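Local structure of phosphoribosylformylglycinamidine synthase, purS subunit (Thermotoga maritima, 1VQ3) at residues C[37-41]-C[42-46]. The protein is the small PurS subunit of a multi-subunit synthase, an alpha-beta protein that assembles here from four chains. Sequence-based numbering, arbitrary orientation.
Sequences ERVLR and EEKGL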
ATOM      1  N   GLU C  37      10.605  -4.933 -15.702  1.00 25.04           N
ATOM      2  CA  GLU C  37      10.097  -3.580 -15.932  1.00 24.24           C
ATOM      3  C   GLU C  37      10.412  -3.077 -17.376  1.00 26.16           C
ATOM      4  O   GLU C  37       9.578  -2.489 -18.065  1.00 24.91           O
ATOM      5  CB  GLU C  37      10.661  -2.622 -14.881  1.00 20.25           C
ATOM      6  CG  GLU C  37      10.258  -1.179 -15.086  1.00 29.17           C
ATOM      7  CD  GLU C  37      10.558  -0.270 -13.910  1.00 29.68           C
ATOM      8  OE1 GLU C  37      10.574  -0.722 -12.755  1.00 25.25           O
ATOM      9  OE2 GLU C  37      10.752   0.930 -14.165  1.00 30.48           O
ATOM     10  N   ARG C  38      11.631  -3.332 -17.821  1.00 28.67           N
ATOM     11  CA  ARG C  38      12.097  -2.827 -19.101  1.00 29.11           C
ATOM     12  C   ARG C  38      11.363  -3.506 -20.270  1.00 28.97           C
ATOM     13  O   ARG C  38      11.000  -2.847 -21.242  1.00 27.94           O
ATOM     14  CB  ARG C  38      13.604  -3.042 -19.182  1.00 29.49           C
ATOM     15  CG  ARG C  38      14.294  -2.457 -20.407  1.00 34.65           C
ATOM     16  CD  ARG C  38      15.737  -2.973 -20.559  1.00 35.50           C
ATOM     17  NE  ARG C  38      16.436  -3.077 -19.261  1.00 47.15           N
ATOM     18  CZ  ARG C  38      17.111  -4.155 -18.798  1.00 49.72           C
ATOM     19  NH1 ARG C  38      17.227  -5.286 -19.501  1.00 48.91           N
ATOM     20  NH2 ARG C  38      17.693  -4.087 -17.608  1.00 47.59           N
ATOM     21  N   VAL C  39      11.091  -4.807 -20.138  1.00 29.68           N
ATOM     22  CA  VAL C  39      10.247  -5.523 -21.108  1.00 28.26           C
ATOM     23  C   VAL C  39       8.837  -4.943 -21.139  1.00 28.33           C
ATOM     24  O   VAL C  39       8.276  -4.661 -22.216  1.00 26.44           O
ATOM     25  CB  VAL C  39      10.173  -7.034 -20.800  1.00 26.19           C
ATOM     26  CG1 VAL C  39       9.238  -7.733 -21.769  1.00 26.81           C
ATOM     27  CG2 VAL C  39      11.546  -7.637 -20.866  1.00 29.93           C
ATOM     28  N   LEU C  40       8.243  -4.737 -19.966  1.00 25.77           N
ATOM     29  CA  LEU C  40       6.900  -4.190 -19.965  1.00 25.18           C
ATOM     30  C   LEU C  40       6.849  -2.825 -20.634  1.00 24.69           C
ATOM     31  O   LEU C  40       5.998  -2.556 -21.468  1.00 24.68           O
ATOM     32  CB  LEU C  40       6.308  -4.164 -18.555  1.00 22.19           C
ATOM     33  CG  LEU C  40       6.077  -5.545 -17.866  1.00 21.57           C
ATOM     34  CD1 LEU C  40       5.639  -5.353 -16.429  1.00 26.31           C
ATOM     35  CD2 LEU C  40       5.062  -6.365 -18.590  1.00 24.27           C
ATOM     36  N   ARG C  41       7.786  -1.972 -20.285  1.00 28.55           N
ATOM     37  CA  ARG C  41       7.770  -0.602 -20.774  1.00 28.89           C
ATOM     38  C   ARG C  41       8.143  -0.529 -22.239  1.00 28.14           C
ATOM     39  O   ARG C  41       7.355  -0.045 -23.058  1.00 28.82           O
ATOM     40  CB  ARG C  41       8.703   0.270 -19.941  1.00 28.86           C
ATOM     41  CG  ARG C  41       8.291   0.426 -18.465  1.00 27.39           C
ATOM     42  CD  ARG C  41       9.208   1.385 -17.720  1.00 35.26           C
ATOM     43  NE  ARG C  41       9.162   2.692 -18.364  1.00 34.46           N
ATOM     44  CZ  ARG C  41       8.160   3.581 -18.236  1.00 46.34           C
ATOM     45  NH1 ARG C  41       7.109   3.348 -17.449  1.00 34.21           N
ATOM     46  NH2 ARG C  41       8.224   4.738 -18.889  1.00 45.53           N
ATOM     47  N   GLU C  42       9.303  -1.073 -22.562  1.00 28.79           N
ATOM     48  CA  GLU C  42       9.910  -0.920 -23.878  1.00 33.13           C
ATOM     49  C   GLU C  42       9.469  -1.926 -24.935  1.00 33.94           C
ATOM     50  O   GLU C  42       9.545  -1.622 -26.107  1.00 35.93           O
ATOM     51  CB  GLU C  42      11.413  -1.015 -23.738  1.00 32.68           C
ATOM     52  CG  GLU C  42      12.006  -0.008 -22.781  1.00 35.62           C
ATOM     53  CD  GLU C  42      13.522  -0.054 -22.793  1.00 38.78           C
ATOM     54  OE1 GLU C  42      14.090  -0.761 -23.657  1.00 43.79           O
ATOM     55  OE2 GLU C  42      14.141   0.616 -21.938  1.00 44.48           O
ATOM     56  N   GLU C  43       9.054  -3.137 -24.539  1.00 34.20           N
ATOM     57  CA  GLU C  43       8.578  -4.141 -25.479  1.00 32.53           C
ATOM     58  C   GLU C  43       7.070  -4.285 -25.473  1.00 32.81           C
ATOM     59  O   GLU C  43       6.460  -4.551 -26.497  1.00 32.98           O
ATOM     60  CB  GLU C  43       9.223  -5.494 -25.205  1.00 32.71           C
ATOM     61  CG  GLU C  43      10.719  -5.466 -25.396  1.00 33.68           C
ATOM     62  CD  GLU C  43      11.387  -6.805 -25.154  1.00 38.00           C
ATOM     63  OE1 GLU C  43      10.709  -7.863 -25.252  1.00 37.73           O
ATOM     64  OE2 GLU C  43      12.616  -6.793 -24.880  1.00 43.79           O
ATOM     65  N   LYS C  44       6.450  -4.114 -24.316  1.00 31.47           N
ATOM     66  CA  LYS C  44       5.006  -4.215 -24.223  1.00 29.99           C
ATOM     67  C   LYS C  44       4.278  -2.858 -24.234  1.00 32.39           C
ATOM     68  O   LYS C  44       3.056  -2.826 -24.328  1.00 32.38           O
ATOM     69  CB  LYS C  44       4.647  -4.999 -22.958  1.00 30.80           C
ATOM     70  CG  LYS C  44       4.822  -6.508 -23.007  1.00 30.53           C
ATOM     71  CD  LYS C  44       5.809  -7.042 -24.055  1.00 36.97           C
ATOM     72  CE  LYS C  44       5.910  -8.561 -24.045  1.00 30.22           C
ATOM     73  NZ  LYS C  44       5.583  -9.229 -25.347  1.00 34.83           N
ATOM     74  N   GLY C  45       5.001  -1.742 -24.098  1.00 33.29           N
ATOM     75  CA  GLY C  45       4.350  -0.436 -24.085  1.00 30.97           C
ATOM     76  C   GLY C  45       3.465  -0.182 -22.873  1.00 31.58           C
ATOM     77  O   GLY C  45       2.487   0.533 -22.967  1.00 32.58           O
ATOM     78  N   LEU C  46       3.781  -0.792 -21.737  1.00 29.40           N
ATOM     79  CA  LEU C  46       3.008  -0.573 -20.528  1.00 28.02           C
ATOM     80  C   LEU C  46       3.828   0.306 -19.629  1.00 28.93           C
ATOM     81  O   LEU C  46       4.932  -0.060 -19.276  1.00 30.71           O
ATOM     82  CB  LEU C  46       2.726  -1.901 -19.831  1.00 29.73           C
ATOM     83  CG  LEU C  46       1.971  -2.891 -20.715  1.00 26.65           C
ATOM     84  CD1 LEU C  46       1.817  -4.265 -20.035  1.00 32.29           C
ATOM     85  CD2 LEU C  46       0.606  -2.350 -21.118  1.00 29.35           C
TER
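Arg38 meets Glu42 one helical turn ahead, through backbone and side chain alike. Its O accepts the N-H of Glu42 at 2.8 Å, an ordinary helical bond. Outside the backbone, the carboxylate lies against methylene rather than the guanidinium: Glu42 OE2 is 3.4 Å from Arg38 CG but 5.1 Å from Arg38 NE, so any attraction between the charges is probably weak. Val39 O is gripped by two donors, which marks where the helix widens. Glu43 N gives the usual i+4 to i bond, tilted off the carbonyl plane, while Lys44 N approaches nearly along the C=O axis at 2.8 Å, making an i+5 to i, pi-type bond. Val39 CG1, anti to the backbone N (chi1 177°), lies beside the carbonyl carbon, where it meets Glu43 OE1 at 3.8 Å; the bent Lys44 chain passes it with CE. The carbonyl of Leu40 carries the closing bond: Leu46 N reaches its O at 2.8 Å, nearly straight at the hydrogen (174°) yet above the carbonyl plane. Alongside, Leu40 CD2 packs on Leu46 CD1, and Leu80 and Ala76 of the second subunit cover this apolar patch. Arg41 O receives a weak bond from Gly45 N, whereas its CA-H points at Leu46 O; its NH1 is hydrogen-bonded to Val48 O. Gly45, with phi 67°, turns the chain out of the helix. A positive-phi glycine after a widened last turn is typical of a glycine-terminated helix C-terminus, here the end of helix 31-43 before strand 48-49; the closing bond runs from i+6 to i, one residue further than the i+5 to i (6→1) bond of a classical Schellman motif.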